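Local coordinates for OsmC family protein (Rhodothermus marinus, PDB 5CML), which probably hydrolyses carboxyl esters through the alpha/beta-hydrolase esterase domain that makes up this chain, the natural protein carrying an OsmC domain as well, at residues 8-12 / 85-89; 28-34 / 58-64; 142-146 / 157-161; 181-186 / 210-216. All coordinates share one frame; numbering follows the deposited sequence. Where two conformers were deposited one is given.

Contact 1: 8-12 / 85-89; sequences FENNR and FEDLR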
loop_
_atom_site.group_PDB
_atom_site.type_symbol
_atom_site.label_atom_id
_atom_site.label_comp_id
_atom_site.label_asym_id
_atom_site.label_seq_id
_atom_site.Cartn_x
_atom_site.Cartn_y
_atom_site.Cartn_z
ATOM N N PHE A 8 10.292 -12.069 8.482
ATOM C CA PHE A 8 10.376 -12.990 7.365
ATOM C C PHE A 8 11.506 -12.569 6.467
ATOM O O PHE A 8 12.033 -11.467 6.600
ATOM C CB PHE A 8 9.075 -13.051 6.567
ATOM C CG PHE A 8 8.591 -11.706 6.090
ATOM C CD1 PHE A 8 7.811 -10.910 6.901
ATOM C CD2 PHE A 8 8.949 -11.235 4.828
ATOM C CE1 PHE A 8 7.372 -9.671 6.465
ATOM C CE2 PHE A 8 8.524 -10.005 4.390
ATOM C CZ PHE A 8 7.726 -9.213 5.216
ATOM N N GLU A 9 11.875 -13.456 5.552
ATOM C CA GLU A 9 13.005 -13.211 4.665
ATOM C C GLU A 9 12.572 -12.978 3.232
ATOM O O GLU A 9 11.540 -13.485 2.807
ATOM C CB GLU A 9 13.976 -14.385 4.713
ATOM C CG GLU A 9 14.744 -14.474 6.007
ATOM C CD GLU A 9 15.802 -15.561 5.979
ATOM O OE1 GLU A 9 16.130 -16.058 4.876
ATOM O OE2 GLU A 9 16.300 -15.919 7.067
ATOM N N ASN A 10 13.362 -12.213 2.485
ATOM C CA ASN A 10 13.141 -12.120 1.054
ATOM C C ASN A 10 14.016 -13.162 0.369
ATOM O O ASN A 10 14.658 -14.001 1.036
ATOM C CB ASN A 10 13.401 -10.694 0.523
ATOM C CG ASN A 10 14.813 -10.212 0.764
ATOM O OD1 ASN A 10 15.730 -11.003 0.979
ATOM N ND2 ASN A 10 14.994 -8.890 0.724
ATOM N N ASN A 11 14.029 -13.146 -0.955
ATOM C CA ASN A 11 14.698 -14.214 -1.678
ATOM C C ASN A 11 16.233 -14.064 -1.675
ATOM O O ASN A 11 16.944 -14.933 -2.186
ATOM C CB ASN A 11 14.138 -14.305 -3.106
ATOM C CG ASN A 11 14.322 -13.040 -3.898
ATOM O OD1 ASN A 11 15.210 -12.242 -3.618
ATOM N ND2 ASN A 11 13.468 -12.840 -4.896
ATOM N N ARG A 12 16.732 -12.988 -1.065
ATOM C CA ARG A 12 18.168 -12.816 -0.817
ATOM C C ARG A 12 18.547 -13.135 0.627
ATOM O O ARG A 12 19.698 -12.950 1.040
ATOM C CB ARG A 12 18.598 -11.395 -1.150
ATOM C CG ARG A 12 18.348 -11.029 -2.596
ATOM C CD ARG A 12 19.074 -9.757 -2.999
ATOM N NE ARG A 12 18.753 -9.370 -4.370
ATOM C CZ ARG A 12 19.203 -9.993 -5.458
ATOM N NH1 ARG A 12 20.002 -11.052 -5.354
ATOM N NH2 ARG A 12 18.845 -9.558 -6.659
ATOM N N PHE A 85 10.069 -4.327 -5.156
ATOM C CA PHE A 85 8.945 -5.216 -5.410
ATOM C C PHE A 85 9.105 -6.586 -4.767
ATOM O O PHE A 85 8.120 -7.157 -4.274
ATOM C CB PHE A 85 8.738 -5.378 -6.912
ATOM C CG PHE A 85 8.050 -4.216 -7.535
ATOM C CD1 PHE A 85 6.744 -3.928 -7.204
ATOM C CD2 PHE A 85 8.709 -3.392 -8.411
ATOM C CE1 PHE A 85 6.097 -2.850 -7.764
ATOM C CE2 PHE A 85 8.059 -2.305 -8.990
ATOM C CZ PHE A 85 6.755 -2.035 -8.655
ATOM N N GLU A 86 10.332 -7.109 -4.760
ATOM C CA GLU A 86 10.587 -8.407 -4.141
ATOM C C GLU A 86 10.249 -8.422 -2.650
ATOM O O GLU A 86 9.771 -9.422 -2.147
ATOM C CB GLU A 86 12.046 -8.824 -4.337
ATOM C CG GLU A 86 12.531 -9.956 -3.390
ATOM C CD GLU A 86 11.575 -11.170 -3.239
ATOM O OE1 GLU A 86 10.685 -11.416 -4.091
ATOM O OE2 GLU A 86 11.715 -11.880 -2.225
ATOM N N ASP A 87 10.490 -7.330 -1.938
ATOM C CA ASP A 87 10.113 -7.294 -0.526
ATOM C C ASP A 87 8.608 -7.411 -0.353
ATOM O O ASP A 87 8.149 -8.061 0.575
ATOM C CB ASP A 87 10.627 -6.021 0.141
ATOM C CG ASP A 87 12.132 -5.987 0.221
ATOM O OD1 ASP A 87 12.758 -7.062 0.110
ATOM O OD2 ASP A 87 12.692 -4.887 0.383
ATOM N N LEU A 88 7.829 -6.778 -1.225
ATOM C CA LEU A 88 6.374 -6.919 -1.163
ATOM C C LEU A 88 5.961 -8.354 -1.489
ATOM O O LEU A 88 5.113 -8.934 -0.811
ATOM C CB LEU A 88 5.696 -5.953 -2.129
ATOM C CG LEU A 88 4.669 -5.016 -1.533
ATOM C CD1 LEU A 88 5.232 -4.233 -0.331
ATOM C CD2 LEU A 88 4.184 -4.090 -2.639
ATOM N N ARG A 89 6.585 -8.945 -2.507
ATOM C CA ARG A 89 6.292 -10.337 -2.833
ATOM C C ARG A 89 6.642 -11.240 -1.652
ATOM O O ARG A 89 5.902 -12.175 -1.367
ATOM C CB ARG A 89 7.048 -10.780 -4.094
ATOM C CG ARG A 89 6.646 -10.010 -5.334
ATOM C CD ARG A 89 7.556 -10.370 -6.472
ATOM N NE ARG A 89 7.226 -9.569 -7.644
ATOM C CZ ARG A 89 8.096 -8.843 -8.331
ATOM N NH1 ARG A 89 9.389 -8.826 -8.002
ATOM N NH2 ARG A 89 7.665 -8.131 -9.360
#

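Contact 2: 28-34 / 58-64; sequences PVAYALF and GYAVLRF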
loop_
_atom_site.group_PDB
_atom_site.type_symbol
_atom_site.label_atom_id
_atom_site.label_comp_id
_atom_site.label_asym_id
_atom_site.label_seq_id
_atom_site.Cartn_x
_atom_site.Cartn_y
_atom_site.Cartn_z
ATOM N N PRO A 28 -9.995 -15.053 10.492
ATOM C CA PRO A 28 -10.283 -13.743 9.887
ATOM C C PRO A 28 -11.088 -13.864 8.613
ATOM O O PRO A 28 -10.981 -14.879 7.904
ATOM C CB PRO A 28 -8.884 -13.173 9.596
ATOM C CG PRO A 28 -7.983 -13.909 10.560
ATOM C CD PRO A 28 -8.551 -15.282 10.657
ATOM N N VAL A 29 -11.876 -12.831 8.316
ATOM C CA VAL A 29 -12.632 -12.804 7.078
ATOM C C VAL A 29 -11.650 -12.875 5.911
ATOM O O VAL A 29 -11.947 -13.454 4.870
ATOM C CB VAL A 29 -13.496 -11.542 6.951
ATOM C CG1 VAL A 29 -12.666 -10.300 6.985
ATOM C CG2 VAL A 29 -14.330 -11.569 5.677
ATOM N N ALA A 30 -10.489 -12.259 6.098
ATOM C CA ALA A 30 -9.430 -12.251 5.101
ATOM C C ALA A 30 -8.167 -11.679 5.730
ATOM O O ALA A 30 -8.236 -10.967 6.740
ATOM C CB ALA A 30 -9.824 -11.434 3.847
ATOM N N TYR A 31 -7.027 -11.992 5.126
ATOM C CA TYR A 31 -5.773 -11.335 5.444
ATOM C C TYR A 31 -5.506 -10.265 4.383
ATOM O O TYR A 31 -5.705 -10.512 3.185
ATOM C CB TYR A 31 -4.601 -12.339 5.491
ATOM C CG TYR A 31 -4.668 -13.274 6.681
ATOM C CD1 TYR A 31 -5.530 -14.365 6.682
ATOM C CD2 TYR A 31 -3.890 -13.053 7.803
ATOM C CE1 TYR A 31 -5.609 -15.213 7.774
ATOM C CE2 TYR A 31 -3.981 -13.883 8.905
ATOM C CZ TYR A 31 -4.829 -14.972 8.872
ATOM O OH TYR A 31 -4.907 -15.831 9.962
ATOM N N ALA A 32 -5.063 -9.099 4.837
ATOM C CA ALA A 32 -4.734 -7.985 3.957
ATOM C C ALA A 32 -3.273 -7.659 4.118
ATOM O O ALA A 32 -2.763 -7.652 5.232
ATOM C CB ALA A 32 -5.584 -6.760 4.276
ATOM N N LEU A 33 -2.602 -7.364 3.007
ATOM C CA LEU A 33 -1.258 -6.809 3.026
ATOM C C LEU A 33 -1.417 -5.323 2.822
ATOM O O LEU A 33 -2.083 -4.898 1.877
ATOM C CB LEU A 33 -0.367 -7.410 1.926
ATOM C CG LEU A 33 1.005 -6.751 1.749
ATOM C CD1 LEU A 33 1.817 -6.935 3.026
ATOM C CD2 LEU A 33 1.779 -7.303 0.527
ATOM N N PHE A 34 -0.832 -4.547 3.720
ATOM C CA PHE A 34 -0.980 -3.092 3.711
ATOM C C PHE A 34 0.400 -2.463 3.625
ATOM O O PHE A 34 1.098 -2.327 4.636
ATOM C CB PHE A 34 -1.736 -2.648 4.971
ATOM C CG PHE A 34 -2.089 -1.180 5.033
ATOM C CD1 PHE A 34 -1.896 -0.319 3.967
ATOM C CD2 PHE A 34 -2.641 -0.671 6.203
ATOM C CE1 PHE A 34 -2.248 1.031 4.064
ATOM C CE2 PHE A 34 -3.000 0.671 6.311
ATOM C CZ PHE A 34 -2.799 1.525 5.232
ATOM N N GLY A 58 -13.195 -7.757 11.222
ATOM C CA GLY A 58 -12.821 -9.157 11.134
ATOM C C GLY A 58 -11.625 -9.476 10.256
ATOM O O GLY A 58 -11.290 -10.646 10.061
ATOM N N TYR A 59 -10.975 -8.449 9.717
ATOM C CA TYR A 59 -9.779 -8.666 8.897
ATOM C C TYR A 59 -8.538 -8.845 9.746
ATOM O O TYR A 59 -8.454 -8.318 10.859
ATOM C CB TYR A 59 -9.531 -7.480 7.959
ATOM C CG TYR A 59 -10.566 -7.246 6.900
ATOM C CD1 TYR A 59 -11.708 -6.506 7.167
ATOM C CD2 TYR A 59 -10.365 -7.704 5.603
ATOM C CE1 TYR A 59 -12.640 -6.255 6.174
ATOM C CE2 TYR A 59 -11.284 -7.469 4.603
ATOM C CZ TYR A 59 -12.429 -6.739 4.898
ATOM O OH TYR A 59 -13.361 -6.498 3.923
ATOM N N ALA A 60 -7.564 -9.580 9.211
ATOM C CA ALA A 60 -6.208 -9.519 9.723
ATOM C C ALA A 60 -5.418 -8.665 8.764
ATOM O O ALA A 60 -5.629 -8.749 7.558
ATOM C CB ALA A 60 -5.586 -10.934 9.864
ATOM N N VAL A 61 -4.500 -7.867 9.295
ATOM C CA VAL A 61 -3.761 -6.894 8.479
ATOM C C VAL A 61 -2.258 -6.998 8.736
ATOM O O VAL A 61 -1.809 -6.841 9.883
ATOM C CB VAL A 61 -4.211 -5.434 8.780
ATOM C CG1 VAL A 61 -3.486 -4.464 7.870
ATOM C CG2 VAL A 61 -5.720 -5.241 8.602
ATOM N N LEU A 62 -1.492 -7.263 7.677
ATOM C CA LEU A 62 -0.034 -7.221 7.755
ATOM C C LEU A 62 0.419 -5.849 7.260
ATOM O O LEU A 62 0.338 -5.537 6.064
ATOM C CB LEU A 62 0.613 -8.333 6.931
ATOM C CG LEU A 62 2.142 -8.440 7.038
ATOM C CD1 LEU A 62 2.567 -8.890 8.446
ATOM C CD2 LEU A 62 2.685 -9.401 6.014
ATOM N N ARG A 63 0.906 -5.040 8.187
ATOM C CA ARG A 63 1.414 -3.721 7.861
ATOM C C ARG A 63 2.861 -3.824 7.466
ATOM O O ARG A 63 3.700 -4.294 8.239
ATOM C CB ARG A 63 1.266 -2.787 9.049
ATOM C CG ARG A 63 -0.156 -2.451 9.360
ATOM C CD ARG A 63 -0.233 -1.480 10.482
ATOM N NE ARG A 63 -0.237 -2.123 11.795
ATOM C CZ ARG A 63 0.581 -1.806 12.791
ATOM N NH1 ARG A 63 1.540 -0.889 12.623
ATOM N NH2 ARG A 63 0.450 -2.431 13.956
ATOM N N PHE A 64 3.145 -3.396 6.245
ATOM C CA PHE A 64 4.492 -3.435 5.725
ATOM C C PHE A 64 4.950 -2.013 5.483
ATOM O O PHE A 64 4.346 -1.284 4.698
ATOM C CB PHE A 64 4.548 -4.253 4.443
ATOM C CG PHE A 64 5.905 -4.313 3.840
ATOM C CD1 PHE A 64 6.819 -5.258 4.271
ATOM C CD2 PHE A 64 6.283 -3.412 2.857
ATOM C CE1 PHE A 64 8.078 -5.320 3.722
ATOM C CE2 PHE A 64 7.550 -3.470 2.300
ATOM C CZ PHE A 64 8.444 -4.420 2.738
#

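Contact 3: 142-146 / 157-161; sequences HLLRP and AVVDL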
loop_
_atom_site.group_PDB
_atom_site.type_symbol
_atom_site.label_atom_id
_atom_site.label_comp_id
_atom_site.label_asym_id
_atom_site.label_seq_id
_atom_site.Cartn_x
_atom_site.Cartn_y
_atom_site.Cartn_z
ATOM N N HIS A 142 8.616 13.302 -9.299
ATOM C CA HIS A 142 8.406 14.507 -8.505
ATOM C C HIS A 142 8.839 14.307 -7.047
ATOM O O HIS A 142 9.249 15.256 -6.372
ATOM C CB HIS A 142 6.935 14.911 -8.574
ATOM C CG HIS A 142 6.633 16.197 -7.876
ATOM N ND1 HIS A 142 5.932 16.255 -6.689
ATOM C CD2 HIS A 142 6.941 17.474 -8.195
ATOM C CE1 HIS A 142 5.824 17.515 -6.307
ATOM N NE2 HIS A 142 6.424 18.275 -7.206
ATOM N N LEU A 143 8.751 13.067 -6.577
ATOM C CA LEU A 143 8.994 12.715 -5.172
ATOM C C LEU A 143 10.419 12.256 -4.856
ATOM O O LEU A 143 10.786 12.155 -3.682
ATOM C CB LEU A 143 8.048 11.590 -4.753
ATOM C CG LEU A 143 6.568 11.757 -5.074
ATOM C CD1 LEU A 143 5.815 10.471 -4.743
ATOM C CD2 LEU A 143 5.955 12.942 -4.335
ATOM N N LEU A 144 11.206 11.966 -5.890
ATOM C CA LEU A 144 12.440 11.182 -5.749
ATOM C C LEU A 144 13.641 11.865 -6.350
ATOM O O LEU A 144 13.506 12.592 -7.327
ATOM C CB LEU A 144 12.298 9.822 -6.445
ATOM C CG LEU A 144 11.723 8.645 -5.662
ATOM C CD1 LEU A 144 10.373 8.967 -5.053
ATOM C CD2 LEU A 144 11.603 7.457 -6.595
ATOM N N ARG A 145 14.817 11.595 -5.781
ATOM C CA ARG A 145 16.089 11.969 -6.402
ATOM C C ARG A 145 17.145 10.871 -6.130
ATOM O O ARG A 145 17.063 10.158 -5.133
ATOM C CB ARG A 145 16.563 13.346 -5.895
ATOM C CG ARG A 145 16.050 13.793 -4.515
ATOM C CD ARG A 145 14.656 14.475 -4.560
ATOM N NE ARG A 145 14.304 15.225 -3.341
ATOM C CZ ARG A 145 13.114 15.797 -3.143
ATOM N NH1 ARG A 145 12.170 15.697 -4.075
ATOM N NH2 ARG A 145 12.846 16.468 -2.018
ATOM N N PRO A 146 18.120 10.695 -7.033
ATOM C CA PRO A 146 19.150 9.683 -6.742
ATOM C C PRO A 146 19.881 9.936 -5.417
ATOM O O PRO A 146 20.205 11.079 -5.085
ATOM C CB PRO A 146 20.107 9.804 -7.930
ATOM C CG PRO A 146 19.238 10.289 -9.049
ATOM C CD PRO A 146 18.235 11.220 -8.406
ATOM N N ALA A 157 17.551 5.665 -4.072
ATOM C CA ALA A 157 17.018 7.008 -4.309
ATOM C C ALA A 157 16.442 7.556 -3.014
ATOM O O ALA A 157 16.041 6.766 -2.148
ATOM C CB ALA A 157 15.959 6.972 -5.409
ATOM N N VAL A 158 16.404 8.887 -2.873
ATOM C CA VAL A 158 15.804 9.531 -1.694
ATOM C C VAL A 158 14.407 10.088 -2.021
ATOM O O VAL A 158 14.231 10.831 -2.983
ATOM C CB VAL A 158 16.694 10.663 -1.154
ATOM C CG1 VAL A 158 16.034 11.390 0.035
ATOM C CG2 VAL A 158 18.054 10.124 -0.734
ATOM N N VAL A 159 13.432 9.722 -1.191
ATOM C CA VAL A 159 12.030 10.050 -1.396
ATOM C C VAL A 159 11.598 11.115 -0.396
ATOM O O VAL A 159 11.944 11.047 0.783
ATOM C CB VAL A 159 11.116 8.813 -1.213
ATOM C CG1 VAL A 159 9.660 9.149 -1.534
ATOM C CG2 VAL A 159 11.592 7.649 -2.065
ATOM N N ASP A 160 10.808 12.073 -0.870
ATOM C CA ASP A 160 10.251 13.130 -0.035
ATOM C C ASP A 160 8.732 13.157 -0.215
ATOM O O ASP A 160 8.236 13.451 -1.305
ATOM C CB ASP A 160 10.893 14.465 -0.418
ATOM C CG ASP A 160 10.347 15.653 0.367
ATOM O OD1 ASP A 160 9.607 15.484 1.365
ATOM O OD2 ASP A 160 10.695 16.781 -0.028
ATOM N N LEU A 161 8.005 12.773 0.837
ATOM C CA LEU A 161 6.539 12.821 0.848
ATOM C C LEU A 161 6.034 13.908 1.796
ATOM O O LEU A 161 4.875 13.891 2.227
ATOM C CB LEU A 161 5.959 11.479 1.266
ATOM C CG LEU A 161 6.399 10.253 0.477
ATOM C CD1 LEU A 161 5.686 9.079 1.089
ATOM C CD2 LEU A 161 6.061 10.415 -0.998
#

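Contact 4: 181-186 / 210-216; sequences LEDQVR and CLFQAAR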
loop_
_atom_site.group_PDB
_atom_site.type_symbol
_atom_site.label_atom_id
_atom_site.label_comp_id
_atom_site.label_asym_id
_atom_site.label_seq_id
_atom_site.Cartn_x
_atom_site.Cartn_y
_atom_site.Cartn_z
ATOM N N LEU A 181 2.390 1.020 -15.033
ATOM C CA LEU A 181 1.336 0.931 -14.039
ATOM C C LEU A 181 -0.066 0.965 -14.665
ATOM O O LEU A 181 -0.933 0.171 -14.278
ATOM C CB LEU A 181 1.526 2.037 -13.016
ATOM C CG LEU A 181 0.588 1.991 -11.830
ATOM C CD1 LEU A 181 0.664 0.639 -11.125
ATOM C CD2 LEU A 181 0.984 3.107 -10.904
ATOM N N GLU A 182 -0.285 1.822 -15.656
ATOM C CA GLU A 182 -1.600 1.882 -16.284
ATOM C C GLU A 182 -1.971 0.559 -16.976
ATOM O O GLU A 182 -3.114 0.115 -16.852
ATOM C CB GLU A 182 -1.664 3.077 -17.236
ATOM C CG GLU A 182 -1.976 4.361 -16.450
ATOM C CD GLU A 182 -1.687 5.647 -17.217
ATOM O OE1 GLU A 182 -2.547 6.067 -18.011
ATOM O OE2 GLU A 182 -0.601 6.243 -17.022
ATOM N N ASP A 183 -1.011 -0.115 -17.619
ATOM C CA ASP A 183 -1.274 -1.422 -18.235
ATOM C C ASP A 183 -1.645 -2.447 -17.174
ATOM O O ASP A 183 -2.567 -3.238 -17.356
ATOM C CB ASP A 183 -0.060 -1.960 -19.022
ATOM C CG ASP A 183 0.125 -1.302 -20.383
ATOM O OD1 ASP A 183 -0.791 -0.574 -20.825
ATOM O OD2 ASP A 183 1.196 -1.548 -21.023
ATOM N N GLN A 184 -0.909 -2.442 -16.075
ATOM C CA GLN A 184 -1.172 -3.381 -14.993
ATOM C C GLN A 184 -2.573 -3.178 -14.417
ATOM O O GLN A 184 -3.300 -4.143 -14.155
ATOM C CB GLN A 184 -0.105 -3.241 -13.898
ATOM C CG GLN A 184 1.271 -3.769 -14.308
ATOM C CD GLN A 184 1.276 -5.280 -14.499
ATOM O OE1 GLN A 184 1.361 -6.039 -13.536
ATOM N NE2 GLN A 184 1.168 -5.714 -15.724
ATOM N N VAL A 185 -2.965 -1.924 -14.255
ATOM C CA VAL A 185 -4.251 -1.619 -13.670
ATOM C C VAL A 185 -5.356 -2.053 -14.637
ATOM O O VAL A 185 -6.383 -2.593 -14.229
ATOM C CB VAL A 185 -4.352 -0.130 -13.330
ATOM C CG1 VAL A 185 -5.769 0.255 -12.954
ATOM C CG2 VAL A 185 -3.411 0.208 -12.181
ATOM N N ARG A 186 -5.153 -1.799 -15.930
ATOM C CA ARG A 186 -6.150 -2.160 -16.921
ATOM C C ARG A 186 -6.379 -3.686 -16.996
ATOM O O ARG A 186 -7.511 -4.131 -17.229
ATOM C CB ARG A 186 -5.730 -1.609 -18.286
ATOM C CG ARG A 186 -6.766 -1.811 -19.379
ATOM C CD ARG A 186 -6.300 -1.233 -20.711
ATOM N NE ARG A 186 -5.080 -1.884 -21.193
ATOM C CZ ARG A 186 -3.870 -1.321 -21.241
ATOM N NH1 ARG A 186 -3.667 -0.057 -20.859
ATOM N NH2 ARG A 186 -2.847 -2.032 -21.696
ATOM N N CYS A 210 -6.448 9.498 -13.387
ATOM C CA CYS A 210 -5.637 8.743 -14.316
ATOM C C CYS A 210 -5.785 7.241 -14.076
ATOM O O CYS A 210 -5.994 6.459 -14.996
ATOM C CB CYS A 210 -4.185 9.191 -14.149
ATOM S SG CYS A 210 -2.990 8.335 -15.111
ATOM N N LEU A 211 -5.675 6.851 -12.802
ATOM C CA LEU A 211 -5.794 5.441 -12.468
ATOM C C LEU A 211 -7.221 4.951 -12.731
ATOM O O LEU A 211 -7.416 3.846 -13.227
ATOM C CB LEU A 211 -5.383 5.173 -11.009
ATOM C CG LEU A 211 -3.875 5.284 -10.726
ATOM C CD1 LEU A 211 -3.575 5.384 -9.215
ATOM C CD2 LEU A 211 -3.143 4.085 -11.308
ATOM N N PHE A 212 -8.222 5.769 -12.414
ATOM C CA PHE A 212 -9.603 5.360 -12.629
ATOM C C PHE A 212 -9.904 5.158 -14.112
ATOM O O PHE A 212 -10.581 4.202 -14.491
ATOM C CB PHE A 212 -10.563 6.391 -12.010
ATOM C CG PHE A 212 -12.001 5.950 -11.984
ATOM C CD1 PHE A 212 -12.821 6.160 -13.074
ATOM C CD2 PHE A 212 -12.537 5.332 -10.869
ATOM C CE1 PHE A 212 -14.144 5.759 -13.053
ATOM C CE2 PHE A 212 -13.866 4.929 -10.853
ATOM C CZ PHE A 212 -14.667 5.147 -11.936
ATOM N N GLN A 213 -9.399 6.043 -14.955
ATOM C CA GLN A 213 -9.623 5.910 -16.391
ATOM C C GLN A 213 -8.943 4.663 -16.962
ATOM O O GLN A 213 -9.456 4.032 -17.906
ATOM C CB GLN A 213 -9.143 7.179 -17.097
ATOM C CG GLN A 213 -9.984 8.401 -16.768
ATOM C CD GLN A 213 -9.514 9.642 -17.498
ATOM O OE1 GLN A 213 -9.453 9.657 -18.728
ATOM N NE2 GLN A 213 -9.184 10.694 -16.749
ATOM N N ALA A 214 -7.803 4.294 -16.388
ATOM C CA ALA A 214 -7.041 3.139 -16.871
ATOM C C ALA A 214 -7.751 1.852 -16.500
ATOM O O ALA A 214 -7.723 0.875 -17.242
ATOM C CB ALA A 214 -5.636 3.147 -16.284
ATOM N N ALA A 215 -8.351 1.851 -15.308
ATOM C CA ALA A 215 -8.992 0.666 -14.787
ATOM C C ALA A 215 -10.268 0.313 -15.537
ATOM O O ALA A 215 -10.860 1.132 -16.257
ATOM C CB ALA A 215 -9.296 0.856 -13.324
ATOM N N ARG A 216 -10.676 -0.936 -15.358
ATOM C CA ARG A 216 -11.955 -1.419 -15.846
ATOM C C ARG A 216 -12.829 -1.685 -14.630
ATOM O O ARG A 216 -12.333 -1.772 -13.500
ATOM C CB ARG A 216 -11.771 -2.681 -16.692
ATOM C CG ARG A 216 -10.939 -2.442 -17.948
ATOM C CD ARG A 216 -10.686 -3.717 -18.742
ATOM N NE ARG A 216 -9.938 -3.439 -19.964
ATOM C CZ ARG A 216 -9.114 -4.303 -20.552
ATOM N NH1 ARG A 216 -8.919 -5.510 -20.027
ATOM N NH2 ARG A 216 -8.476 -3.960 -21.662
HETATM O O HOH W 1 -5.365 6.744 -17.645
HETATM O O HOH W 2 -9.128 -2.794 -13.858
#

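Contact 1: 8-12 / 85-89
Asn10 and Asp87 make the buried half of this contact. ND2 of Asn10 donates to OD1 of Asp87 at 3.0 Å; the bond is almost straight, with an N-H...O angle of 177°, and lies in the plane of the amide, and the amide and carboxylate planes are nearly coplanar. The other end of the same amide is engaged too: Asn10 OD1 accepts from Arg12 N at 3.0 Å, which defines an Asx turn, and it also takes the N-H of Glu14. A chi1 of 60°, with CG between the residue's own N and carbonyl carbon, goes with this reach of OD1 to Arg12 N. Phe8 adds to the packed side, its ring edge facing Asp87 O with CE2 4.3 Å away, while the same ring packs against Leu16 and Phe94. The contact thus fastens the turn of the hairpin between strands 2-9 and 15-22, at the margin of the alpha/beta-hydrolase sheet, to the first turn of helix 85-98. Toward solvent the contact is looser. Glu86 OE2 accepts from Asn11 N at 2.9 Å, but the bond is bent to 140°, and the same carboxylate is salt-bridged to Arg93. Over it lies the exposed Asn11 amide, stacked with its plane nearly parallel; its ND2 stands 3.2 Å from Glu86 OE1 at an angle too poor for a hydrogen bond.

Contact 2: 28-34 / 58-64
Tyr31, Ala32, Leu33 and Phe34 pair in register with Ala60, Val61, Leu62 and Arg63 as parallel bridges, and the backbone hydrogen bonds between the strands run from Ala30, Ala32 and Phe34 to Ala60, Leu62 and Phe64. Ala32 bonds through both its N and O, to Ala60 O and Leu62 N, each at 2.8 Å; Phe34 does likewise with Leu62 O and Phe64 N, the last bond being almost straight. The axes of strands 30-34 and 59-64 come within 4.6 Å and cross at -23°. Weaker CA-H...O contacts supplement these bonds, among them Tyr31 CA to Ala60 O at 3.3 Å. Before the regular pairing, Val29 N reaches Gly58 O, the glycine that closes the preceding helix in a Schellman motif.

At that end the Tyr59 ring makes a CH-pi contact. Val29 CG1 stands over the centre of the ring, 3.7 Å from the centroid and 11° off its normal; chi1 of 60° swings this methyl toward Gly58 and the ring. Tyr59 OH bonds Gly245 O of helix 234-252, so an alanine here would probably leave that carbonyl without its partner and Val29 CG1 without the ring beneath it.

Apolar packing divides between the two faces. Tyr31 CD2 presses on Ala60 CB at 3.4 Å, and Leu33 CD1 meets Leu62 CD2 at 4.0 Å, on the face covered by helix 85-98. On the other, Phe34 CB touches Val61 CG1 at 3.8 Å beside helix 45-56. Strand 30-36, helix 45-56 and strand 59-65 form the beta-alpha-beta crossover that places two adjacent parallel strands in the alpha/beta-hydrolase sheet.

Contact 3: 142-146 / 157-161
Leu144 and Val159, a non-hydrogen-bonded pair of the antiparallel hairpin, lie side by side pointing the same way. Leu144 CD1 fits against both valine methyls and is only 3.5 Å from Val159 CG2, tighter than ordinary van der Waals contact. Val159 spreads its methyls by setting CG1 anti to the backbone N (chi1 -176°) and CG2 anti to the carbonyl carbon; it also touches Leu110, Phe166 and Ile168. A glycine in its place would probably open a gap beneath Leu144 and let that leucine's CD1 turn. Farther along, Leu143 CD1 meets Leu161 CD2 at 3.8 Å, and Leu161 in turn touches Ser109, probably the nucleophile of the Ser-His-Asp triad.

On the outer face Arg145 bends at chi2 (-85°) and comes back across the hairpin, laying one guanidinium face over Asp160 CB. Its NH2 makes a salt bridge with Asp160 OD2 at 2.9 Å, but the planes stand 89° apart and the hydrogen bond is weak. Backbone bonds are firmer: Arg145 and Val158 exchange two, Arg145 N to Val158 O at 3.0 Å and Val158 N to Arg145 O at 2.7 Å. The chemistry thus implies a hairpin held by its backbone and by hydrophobic packing on the Leu144 face, with the ion pair near the surface a lesser tie.

Contact 4: 181-186 / 210-216
Helices 181-186 and 210-214 pass 9.0 Å apart at a signed crossing angle of -47°, and their backbones draw nearest at Arg186 and Ala215, where the second helix has just ended. Val185 packs between them. CG1, anti to the backbone N (chi1 170°), touches Ala215 CB at 3.6 Å, and CG2 meets Leu211 CD2 at 4.0 Å, the two side chains crossing at about a right angle. Leu116 of helix 110-118 touches both Val185 and Leu211 and so continues this apolar layer into the fold.

On a more exposed side, Glu182 lays CG on Ala214 CB. Its CD lies 3.7 Å from Cys210 SG, the sulfur of the disulfide to Cys135, in one of two conformers, so that approach is doubtful. A water donates to both Glu182 OE1 and Cys210 O, bridging the helices; a second links Val185 O to Arg216 N.

At the far end two arginines cross obliquely. Arg186 CG lies over one guanidinium face of Arg216, and Arg186 CB packs on Ala214 O at 3.4 Å. Arg186 turns its own NH1 and NH2 end-on to a single oxygen, Asp183 OD1, with NH2 at 2.7 Å. Because Arg186 NE and Arg216 NH2 are 4.0 Å apart, that aspartate probably offsets some of the repulsion; direct contact thus rests on apolar packing and the aliphatic part of Arg186, and water carries the hydrogen bonds between the segments.

In the fold
Contact 2 is the most deeply buried of the four, a pair of central strands joined chiefly by regular backbone bonds. Contact 1 touches it directly: Leu88 and Phe8 pack on Phe64, and strand 59-65 leads on to helix 85-98 and both contacts reach the main sheet, yet contact 1 ties its elements with carboxylates that accept from a side-chain amide and a backbone N-H. Contacts 3 and 4 are partly buried and touch neither of these nor each other. Contact 3, in a separate small sheet about 29 Å from contact 2 between centres, combines backbone pairing with a surface ion pair; contact 4 joins helices by apolar packing and waters. Helix 110-118 meets residues of contacts 1, 3 and 4.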